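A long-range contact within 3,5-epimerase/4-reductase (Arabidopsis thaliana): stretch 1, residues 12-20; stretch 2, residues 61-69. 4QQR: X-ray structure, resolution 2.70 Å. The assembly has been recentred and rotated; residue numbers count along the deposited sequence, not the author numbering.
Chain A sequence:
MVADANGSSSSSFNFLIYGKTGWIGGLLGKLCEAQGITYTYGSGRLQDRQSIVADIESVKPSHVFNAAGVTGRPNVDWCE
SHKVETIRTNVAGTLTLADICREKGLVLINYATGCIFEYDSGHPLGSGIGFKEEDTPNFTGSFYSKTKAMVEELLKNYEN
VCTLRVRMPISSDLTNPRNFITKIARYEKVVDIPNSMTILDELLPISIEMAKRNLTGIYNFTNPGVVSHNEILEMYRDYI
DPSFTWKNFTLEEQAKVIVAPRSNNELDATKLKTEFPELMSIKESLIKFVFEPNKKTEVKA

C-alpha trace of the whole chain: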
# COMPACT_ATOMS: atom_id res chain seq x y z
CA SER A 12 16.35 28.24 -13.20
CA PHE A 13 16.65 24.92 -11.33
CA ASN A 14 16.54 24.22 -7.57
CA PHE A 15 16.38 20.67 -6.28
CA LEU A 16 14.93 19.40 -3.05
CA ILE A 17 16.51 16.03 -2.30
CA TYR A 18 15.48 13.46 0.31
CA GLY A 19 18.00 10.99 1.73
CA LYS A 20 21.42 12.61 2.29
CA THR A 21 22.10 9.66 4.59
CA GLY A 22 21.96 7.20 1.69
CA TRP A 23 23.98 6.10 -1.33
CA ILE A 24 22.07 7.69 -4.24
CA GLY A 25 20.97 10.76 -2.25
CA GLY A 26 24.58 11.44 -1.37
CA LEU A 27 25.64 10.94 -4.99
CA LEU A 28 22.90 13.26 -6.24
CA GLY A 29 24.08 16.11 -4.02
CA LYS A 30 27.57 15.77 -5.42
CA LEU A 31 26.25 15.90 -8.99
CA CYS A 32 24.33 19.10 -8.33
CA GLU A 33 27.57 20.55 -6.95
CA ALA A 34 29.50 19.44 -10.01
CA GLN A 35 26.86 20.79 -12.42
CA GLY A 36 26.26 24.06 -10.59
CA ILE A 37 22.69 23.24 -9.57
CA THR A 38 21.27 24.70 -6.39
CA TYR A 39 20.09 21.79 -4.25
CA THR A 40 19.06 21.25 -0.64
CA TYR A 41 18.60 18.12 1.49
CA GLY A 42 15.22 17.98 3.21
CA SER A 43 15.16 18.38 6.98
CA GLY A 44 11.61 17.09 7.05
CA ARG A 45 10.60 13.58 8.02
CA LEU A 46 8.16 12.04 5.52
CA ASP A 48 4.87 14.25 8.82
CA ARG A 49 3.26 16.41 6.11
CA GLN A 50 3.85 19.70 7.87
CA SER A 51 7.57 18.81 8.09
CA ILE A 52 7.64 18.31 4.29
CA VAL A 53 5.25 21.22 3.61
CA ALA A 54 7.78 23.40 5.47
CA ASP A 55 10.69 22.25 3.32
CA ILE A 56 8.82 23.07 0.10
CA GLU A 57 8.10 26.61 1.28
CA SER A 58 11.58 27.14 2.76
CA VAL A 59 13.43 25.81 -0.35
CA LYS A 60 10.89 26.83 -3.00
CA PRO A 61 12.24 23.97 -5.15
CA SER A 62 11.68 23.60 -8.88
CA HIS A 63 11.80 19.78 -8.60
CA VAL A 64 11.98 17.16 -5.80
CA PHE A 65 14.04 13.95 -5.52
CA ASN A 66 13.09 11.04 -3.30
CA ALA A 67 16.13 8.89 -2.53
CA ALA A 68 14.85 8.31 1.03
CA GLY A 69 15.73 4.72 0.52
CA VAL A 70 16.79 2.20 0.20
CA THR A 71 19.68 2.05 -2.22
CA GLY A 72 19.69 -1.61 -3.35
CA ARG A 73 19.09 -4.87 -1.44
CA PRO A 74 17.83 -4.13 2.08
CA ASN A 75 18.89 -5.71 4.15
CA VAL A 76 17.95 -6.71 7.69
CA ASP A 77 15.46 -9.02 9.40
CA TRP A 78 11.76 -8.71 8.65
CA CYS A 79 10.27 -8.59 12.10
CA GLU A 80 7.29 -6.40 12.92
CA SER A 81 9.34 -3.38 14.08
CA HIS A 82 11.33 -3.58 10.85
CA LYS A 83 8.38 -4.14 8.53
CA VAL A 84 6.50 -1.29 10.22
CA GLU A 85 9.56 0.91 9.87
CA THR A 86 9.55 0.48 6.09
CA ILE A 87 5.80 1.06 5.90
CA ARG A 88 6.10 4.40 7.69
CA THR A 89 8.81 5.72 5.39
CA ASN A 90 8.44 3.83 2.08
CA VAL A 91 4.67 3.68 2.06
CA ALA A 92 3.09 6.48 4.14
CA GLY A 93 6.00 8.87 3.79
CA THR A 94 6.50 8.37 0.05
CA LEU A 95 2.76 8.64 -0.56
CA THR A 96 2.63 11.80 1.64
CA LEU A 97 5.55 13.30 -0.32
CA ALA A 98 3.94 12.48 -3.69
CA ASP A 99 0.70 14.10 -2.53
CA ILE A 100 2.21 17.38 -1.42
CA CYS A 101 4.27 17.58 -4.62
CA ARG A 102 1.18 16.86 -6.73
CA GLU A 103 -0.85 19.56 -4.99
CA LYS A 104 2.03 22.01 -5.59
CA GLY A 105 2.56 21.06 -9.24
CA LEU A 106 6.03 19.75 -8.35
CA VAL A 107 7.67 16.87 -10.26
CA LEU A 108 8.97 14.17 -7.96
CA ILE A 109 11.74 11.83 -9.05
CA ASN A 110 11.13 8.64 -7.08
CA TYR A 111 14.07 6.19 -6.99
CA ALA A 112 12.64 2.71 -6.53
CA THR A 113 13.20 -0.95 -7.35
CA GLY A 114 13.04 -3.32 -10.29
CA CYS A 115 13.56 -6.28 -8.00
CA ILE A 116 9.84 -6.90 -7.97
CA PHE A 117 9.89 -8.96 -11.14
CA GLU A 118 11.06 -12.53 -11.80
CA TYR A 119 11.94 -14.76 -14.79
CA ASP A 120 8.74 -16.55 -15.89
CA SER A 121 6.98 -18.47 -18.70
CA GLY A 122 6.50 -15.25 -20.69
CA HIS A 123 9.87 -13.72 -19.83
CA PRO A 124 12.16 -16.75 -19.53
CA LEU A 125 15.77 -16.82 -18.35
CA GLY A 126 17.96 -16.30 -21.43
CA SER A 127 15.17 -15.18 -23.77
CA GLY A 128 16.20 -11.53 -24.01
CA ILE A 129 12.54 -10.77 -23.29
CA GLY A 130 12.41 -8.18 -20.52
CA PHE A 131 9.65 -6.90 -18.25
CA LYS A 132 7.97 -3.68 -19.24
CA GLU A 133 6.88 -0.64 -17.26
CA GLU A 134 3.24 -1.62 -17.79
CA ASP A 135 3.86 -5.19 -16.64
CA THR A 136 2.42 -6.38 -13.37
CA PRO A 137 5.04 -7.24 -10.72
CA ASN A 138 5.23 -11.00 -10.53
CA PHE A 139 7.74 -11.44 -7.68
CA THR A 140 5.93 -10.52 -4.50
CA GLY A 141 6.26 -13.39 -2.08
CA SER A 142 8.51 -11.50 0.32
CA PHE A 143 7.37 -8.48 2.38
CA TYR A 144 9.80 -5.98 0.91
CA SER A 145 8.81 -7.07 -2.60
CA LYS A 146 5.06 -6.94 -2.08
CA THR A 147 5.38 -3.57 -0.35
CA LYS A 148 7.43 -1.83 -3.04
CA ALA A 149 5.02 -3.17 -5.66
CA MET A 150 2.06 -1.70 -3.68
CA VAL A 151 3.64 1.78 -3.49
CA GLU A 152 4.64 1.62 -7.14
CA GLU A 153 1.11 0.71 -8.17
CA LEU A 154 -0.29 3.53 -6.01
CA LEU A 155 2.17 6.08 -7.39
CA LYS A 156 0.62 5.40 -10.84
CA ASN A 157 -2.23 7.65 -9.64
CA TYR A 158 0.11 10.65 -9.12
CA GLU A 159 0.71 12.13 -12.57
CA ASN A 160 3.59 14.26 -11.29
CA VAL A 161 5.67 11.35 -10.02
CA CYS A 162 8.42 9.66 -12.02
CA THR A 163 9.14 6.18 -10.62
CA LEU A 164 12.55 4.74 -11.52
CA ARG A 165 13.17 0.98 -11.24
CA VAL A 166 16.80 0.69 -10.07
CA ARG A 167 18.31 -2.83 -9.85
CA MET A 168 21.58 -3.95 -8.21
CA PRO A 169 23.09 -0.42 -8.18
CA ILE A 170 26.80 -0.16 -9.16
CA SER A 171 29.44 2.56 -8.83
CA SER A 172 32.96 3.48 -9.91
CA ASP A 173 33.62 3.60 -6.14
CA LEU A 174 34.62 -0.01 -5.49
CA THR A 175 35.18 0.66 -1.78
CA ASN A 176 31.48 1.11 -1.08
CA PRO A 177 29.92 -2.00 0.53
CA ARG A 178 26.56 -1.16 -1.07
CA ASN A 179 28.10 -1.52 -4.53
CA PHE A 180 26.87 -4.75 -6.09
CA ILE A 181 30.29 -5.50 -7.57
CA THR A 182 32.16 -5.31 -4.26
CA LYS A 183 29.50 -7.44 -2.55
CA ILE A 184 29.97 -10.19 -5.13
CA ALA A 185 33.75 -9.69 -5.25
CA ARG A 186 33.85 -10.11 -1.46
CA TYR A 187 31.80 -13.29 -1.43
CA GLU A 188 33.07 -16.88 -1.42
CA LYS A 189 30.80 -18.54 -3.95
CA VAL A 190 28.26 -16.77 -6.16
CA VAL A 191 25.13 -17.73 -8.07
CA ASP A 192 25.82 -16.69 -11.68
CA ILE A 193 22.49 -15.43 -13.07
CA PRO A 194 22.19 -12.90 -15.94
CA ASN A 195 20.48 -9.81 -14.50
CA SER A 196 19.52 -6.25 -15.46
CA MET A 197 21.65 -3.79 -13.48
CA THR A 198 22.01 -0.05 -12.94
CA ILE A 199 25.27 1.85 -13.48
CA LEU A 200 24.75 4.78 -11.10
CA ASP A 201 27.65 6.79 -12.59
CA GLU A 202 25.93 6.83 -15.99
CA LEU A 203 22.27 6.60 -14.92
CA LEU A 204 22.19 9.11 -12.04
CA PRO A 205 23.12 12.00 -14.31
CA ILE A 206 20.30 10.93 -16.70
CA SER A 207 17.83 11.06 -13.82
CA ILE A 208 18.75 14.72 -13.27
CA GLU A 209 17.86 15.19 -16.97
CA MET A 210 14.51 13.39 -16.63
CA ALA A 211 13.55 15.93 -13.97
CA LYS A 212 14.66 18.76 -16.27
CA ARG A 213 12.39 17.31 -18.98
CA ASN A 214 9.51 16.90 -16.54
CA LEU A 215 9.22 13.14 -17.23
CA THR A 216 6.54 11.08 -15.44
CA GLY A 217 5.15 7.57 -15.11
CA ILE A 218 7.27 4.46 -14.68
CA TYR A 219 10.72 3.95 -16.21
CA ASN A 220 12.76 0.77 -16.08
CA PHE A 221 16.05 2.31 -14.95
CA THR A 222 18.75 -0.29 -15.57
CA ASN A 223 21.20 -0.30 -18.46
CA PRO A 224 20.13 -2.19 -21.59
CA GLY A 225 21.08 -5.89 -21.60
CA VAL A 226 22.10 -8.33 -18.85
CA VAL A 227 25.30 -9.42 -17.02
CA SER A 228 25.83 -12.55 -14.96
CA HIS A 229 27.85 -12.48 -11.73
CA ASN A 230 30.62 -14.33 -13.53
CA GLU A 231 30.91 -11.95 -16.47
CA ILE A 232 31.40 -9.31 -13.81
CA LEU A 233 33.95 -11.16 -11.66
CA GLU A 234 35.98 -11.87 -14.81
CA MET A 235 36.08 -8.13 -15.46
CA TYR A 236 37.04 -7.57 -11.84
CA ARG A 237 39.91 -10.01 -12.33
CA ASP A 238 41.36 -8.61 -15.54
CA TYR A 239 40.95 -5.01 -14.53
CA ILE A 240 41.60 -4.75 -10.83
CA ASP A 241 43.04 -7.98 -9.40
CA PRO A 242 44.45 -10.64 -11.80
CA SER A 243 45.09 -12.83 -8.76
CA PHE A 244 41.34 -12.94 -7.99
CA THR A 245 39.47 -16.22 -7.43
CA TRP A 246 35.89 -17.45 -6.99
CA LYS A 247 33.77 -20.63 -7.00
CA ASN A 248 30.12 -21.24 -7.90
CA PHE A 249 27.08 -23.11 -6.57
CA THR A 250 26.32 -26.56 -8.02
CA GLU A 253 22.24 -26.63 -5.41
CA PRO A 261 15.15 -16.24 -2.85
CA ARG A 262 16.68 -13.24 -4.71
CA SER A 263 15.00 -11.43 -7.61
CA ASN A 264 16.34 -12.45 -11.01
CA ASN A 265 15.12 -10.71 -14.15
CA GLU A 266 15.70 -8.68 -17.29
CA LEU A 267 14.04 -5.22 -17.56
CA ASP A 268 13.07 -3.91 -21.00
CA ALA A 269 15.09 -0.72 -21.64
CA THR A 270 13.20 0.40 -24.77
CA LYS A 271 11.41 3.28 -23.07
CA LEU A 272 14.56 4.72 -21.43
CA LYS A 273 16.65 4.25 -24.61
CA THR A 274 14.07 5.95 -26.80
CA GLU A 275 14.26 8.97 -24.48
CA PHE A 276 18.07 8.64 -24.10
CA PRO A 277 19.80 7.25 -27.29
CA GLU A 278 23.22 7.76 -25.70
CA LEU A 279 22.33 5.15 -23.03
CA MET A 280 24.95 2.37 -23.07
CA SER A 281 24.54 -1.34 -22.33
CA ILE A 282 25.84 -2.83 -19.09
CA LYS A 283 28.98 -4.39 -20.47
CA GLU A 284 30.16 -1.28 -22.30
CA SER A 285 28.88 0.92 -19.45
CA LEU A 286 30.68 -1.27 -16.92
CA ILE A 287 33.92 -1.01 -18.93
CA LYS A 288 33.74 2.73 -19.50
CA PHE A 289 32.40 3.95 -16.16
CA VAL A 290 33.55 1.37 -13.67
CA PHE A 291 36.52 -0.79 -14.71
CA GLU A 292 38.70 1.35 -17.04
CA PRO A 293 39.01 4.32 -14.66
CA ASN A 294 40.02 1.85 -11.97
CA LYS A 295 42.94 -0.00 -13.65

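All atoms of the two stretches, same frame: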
# COMPACT_ATOMS: atom_id res chain seq x y z
N SER A 12 17.26 29.08 -12.42
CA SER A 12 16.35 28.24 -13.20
C SER A 12 15.92 27.01 -12.40
O SER A 12 14.74 26.85 -12.09
CB SER A 12 17.00 27.82 -14.54
OG SER A 12 16.06 27.22 -15.43
N PHE A 13 16.90 26.17 -12.06
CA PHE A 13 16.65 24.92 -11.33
C PHE A 13 17.04 24.99 -9.85
O PHE A 13 17.97 25.71 -9.47
CB PHE A 13 17.39 23.76 -12.01
CG PHE A 13 16.86 23.43 -13.38
CD1 PHE A 13 15.53 23.07 -13.55
CD2 PHE A 13 17.70 23.48 -14.50
CE1 PHE A 13 15.03 22.76 -14.82
CE2 PHE A 13 17.21 23.18 -15.77
CZ PHE A 13 15.87 22.82 -15.93
N ASN A 14 16.33 24.23 -9.02
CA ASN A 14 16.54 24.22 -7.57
C ASN A 14 15.99 22.93 -7.02
O ASN A 14 14.77 22.76 -6.95
CB ASN A 14 15.80 25.40 -6.92
CG ASN A 14 16.06 25.50 -5.42
OD1 ASN A 14 16.87 24.76 -4.85
ND2 ASN A 14 15.39 26.45 -4.76
N PHE A 15 16.86 22.01 -6.63
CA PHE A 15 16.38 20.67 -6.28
C PHE A 15 16.25 20.44 -4.80
O PHE A 15 17.18 20.74 -4.04
CB PHE A 15 17.26 19.58 -6.88
CG PHE A 15 17.31 19.57 -8.38
CD1 PHE A 15 16.43 20.34 -9.13
CD2 PHE A 15 18.24 18.79 -9.05
CE1 PHE A 15 16.48 20.32 -10.51
CE2 PHE A 15 18.28 18.77 -10.43
CZ PHE A 15 17.41 19.54 -11.16
N LEU A 16 15.10 19.91 -4.40
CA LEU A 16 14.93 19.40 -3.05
C LEU A 16 15.20 17.90 -3.11
O LEU A 16 14.61 17.19 -3.91
CB LEU A 16 13.52 19.70 -2.52
CG LEU A 16 13.20 19.23 -1.09
CD1 LEU A 16 14.16 19.84 -0.06
CD2 LEU A 16 11.74 19.53 -0.71
N ILE A 17 16.13 17.43 -2.29
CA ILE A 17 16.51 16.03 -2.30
C ILE A 17 16.27 15.39 -0.94
O ILE A 17 16.59 15.97 0.10
CB ILE A 17 17.99 15.85 -2.72
CG1 ILE A 17 18.21 16.46 -4.11
CG2 ILE A 17 18.38 14.39 -2.69
CD1 ILE A 17 19.68 16.58 -4.53
N TYR A 18 15.68 14.20 -0.93
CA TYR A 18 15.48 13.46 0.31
C TYR A 18 16.39 12.24 0.38
O TYR A 18 16.50 11.50 -0.59
CB TYR A 18 14.00 13.11 0.54
CG TYR A 18 13.22 14.32 1.00
CD1 TYR A 18 12.58 15.15 0.07
CD2 TYR A 18 13.16 14.67 2.34
CE1 TYR A 18 11.88 16.27 0.48
CE2 TYR A 18 12.47 15.80 2.76
CZ TYR A 18 11.83 16.59 1.83
OH TYR A 18 11.14 17.71 2.23
N GLY A 19 17.07 12.08 1.51
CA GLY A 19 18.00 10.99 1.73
C GLY A 19 19.48 11.33 1.60
O GLY A 19 20.19 10.65 0.85
N LYS A 20 19.97 12.34 2.31
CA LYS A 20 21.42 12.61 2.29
C LYS A 20 22.20 11.46 2.93
O LYS A 20 23.32 11.14 2.52
CB LYS A 20 21.78 13.96 2.95
CG LYS A 20 21.69 14.03 4.48
CD LYS A 20 22.23 15.37 5.01
CE LYS A 20 23.66 15.63 4.49
NZ LYS A 20 24.29 16.90 5.00
N PRO A 61 11.50 24.75 -4.14
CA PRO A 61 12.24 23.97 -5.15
C PRO A 61 11.54 23.99 -6.50
O PRO A 61 10.35 24.24 -6.55
CB PRO A 61 12.19 22.54 -4.58
CG PRO A 61 10.86 22.51 -3.86
CD PRO A 61 10.69 23.89 -3.26
N SER A 62 12.28 23.74 -7.57
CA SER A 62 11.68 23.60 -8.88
C SER A 62 11.30 22.13 -9.12
O SER A 62 10.37 21.84 -9.90
CB SER A 62 12.64 24.08 -9.97
OG SER A 62 13.78 23.25 -10.05
N HIS A 63 12.04 21.22 -8.49
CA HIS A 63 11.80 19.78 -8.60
C HIS A 63 12.21 19.12 -7.28
O HIS A 63 12.94 19.73 -6.49
CB HIS A 63 12.61 19.13 -9.75
CG HIS A 63 12.47 19.81 -11.08
ND1 HIS A 63 12.93 21.09 -11.34
CD2 HIS A 63 11.95 19.36 -12.25
CE1 HIS A 63 12.68 21.40 -12.60
NE2 HIS A 63 12.09 20.37 -13.18
N VAL A 64 11.76 17.89 -7.05
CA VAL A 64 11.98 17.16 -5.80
C VAL A 64 12.49 15.75 -6.09
O VAL A 64 12.03 15.11 -7.01
CB VAL A 64 10.67 17.05 -4.93
CG1 VAL A 64 10.87 16.14 -3.71
CG2 VAL A 64 10.17 18.42 -4.51
N PHE A 65 13.45 15.27 -5.31
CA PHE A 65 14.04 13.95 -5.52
C PHE A 65 13.88 13.11 -4.27
O PHE A 65 14.29 13.50 -3.19
CB PHE A 65 15.52 14.09 -5.86
CG PHE A 65 15.76 14.64 -7.23
CD1 PHE A 65 15.58 15.99 -7.49
CD2 PHE A 65 16.19 13.80 -8.26
CE1 PHE A 65 15.80 16.51 -8.75
CE2 PHE A 65 16.42 14.31 -9.54
CZ PHE A 65 16.23 15.66 -9.79
N ASN A 66 13.26 11.95 -4.42
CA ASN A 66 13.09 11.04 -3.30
C ASN A 66 14.08 9.87 -3.35
O ASN A 66 13.86 8.86 -4.03
CB ASN A 66 11.65 10.53 -3.24
CG ASN A 66 11.47 9.39 -2.26
OD1 ASN A 66 12.14 9.33 -1.22
ND2 ASN A 66 10.57 8.46 -2.57
N ALA A 67 15.18 9.99 -2.62
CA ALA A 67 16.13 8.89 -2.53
C ALA A 67 16.07 8.32 -1.12
O ALA A 67 16.95 7.57 -0.72
CB ALA A 67 17.51 9.37 -2.86
N ALA A 68 15.00 8.65 -0.39
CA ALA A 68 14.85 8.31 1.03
C ALA A 68 14.96 6.83 1.33
O ALA A 68 14.84 6.40 2.48
CB ALA A 68 13.54 8.87 1.58
N GLY A 69 15.19 6.04 0.30
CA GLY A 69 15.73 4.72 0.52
C GLY A 69 14.95 3.72 -0.28
O GLY A 69 13.97 4.09 -0.92

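Phe15 to Tyr18 pair in parallel with His63 to Asn66, and a ladder of backbone hydrogen bonds holds them in register. Because the strands are parallel, Leu16 and Tyr18 bond to residues on both sides of their partners: Leu16 N donates to His63 O (3.0 Å) and Leu16 O accepts from Phe65 N (2.6 Å), while Tyr18 N reaches Phe65 O (2.7 Å) and Tyr18 O receives Ala67 N (2.9 Å). At the start of the ladder a side chain takes over: Asn14 N donates to Ser62 OG (2.9 Å), and Asn14 O accepts from Ser62 N (2.7 Å), with a weak second bond from His63 N (3.5 Å). Ser62 OG also hydrogen-bonds His63 ND1 (2.7 Å), tying this junction to the imidazole.

Side chains alternate between the two faces of the sheet. On one, Phe15 presents its ring edge to the face of His63 in an offset arrangement, and Phe65 CE1 lies over one face of the Phe15 ring, 3.4 Å from Phe15 CD2, with the two rings oblique to each other; Ile17 CG1 packs on Phe65 CB at 4.0 Å. On the other, Leu16 CB lies 3.8 Å from Pro61 CB and 4.1 Å from Val64 CG2. Beyond the strand, Gly19 leaves no room for a side chain: a CB would clash with Ala67 O.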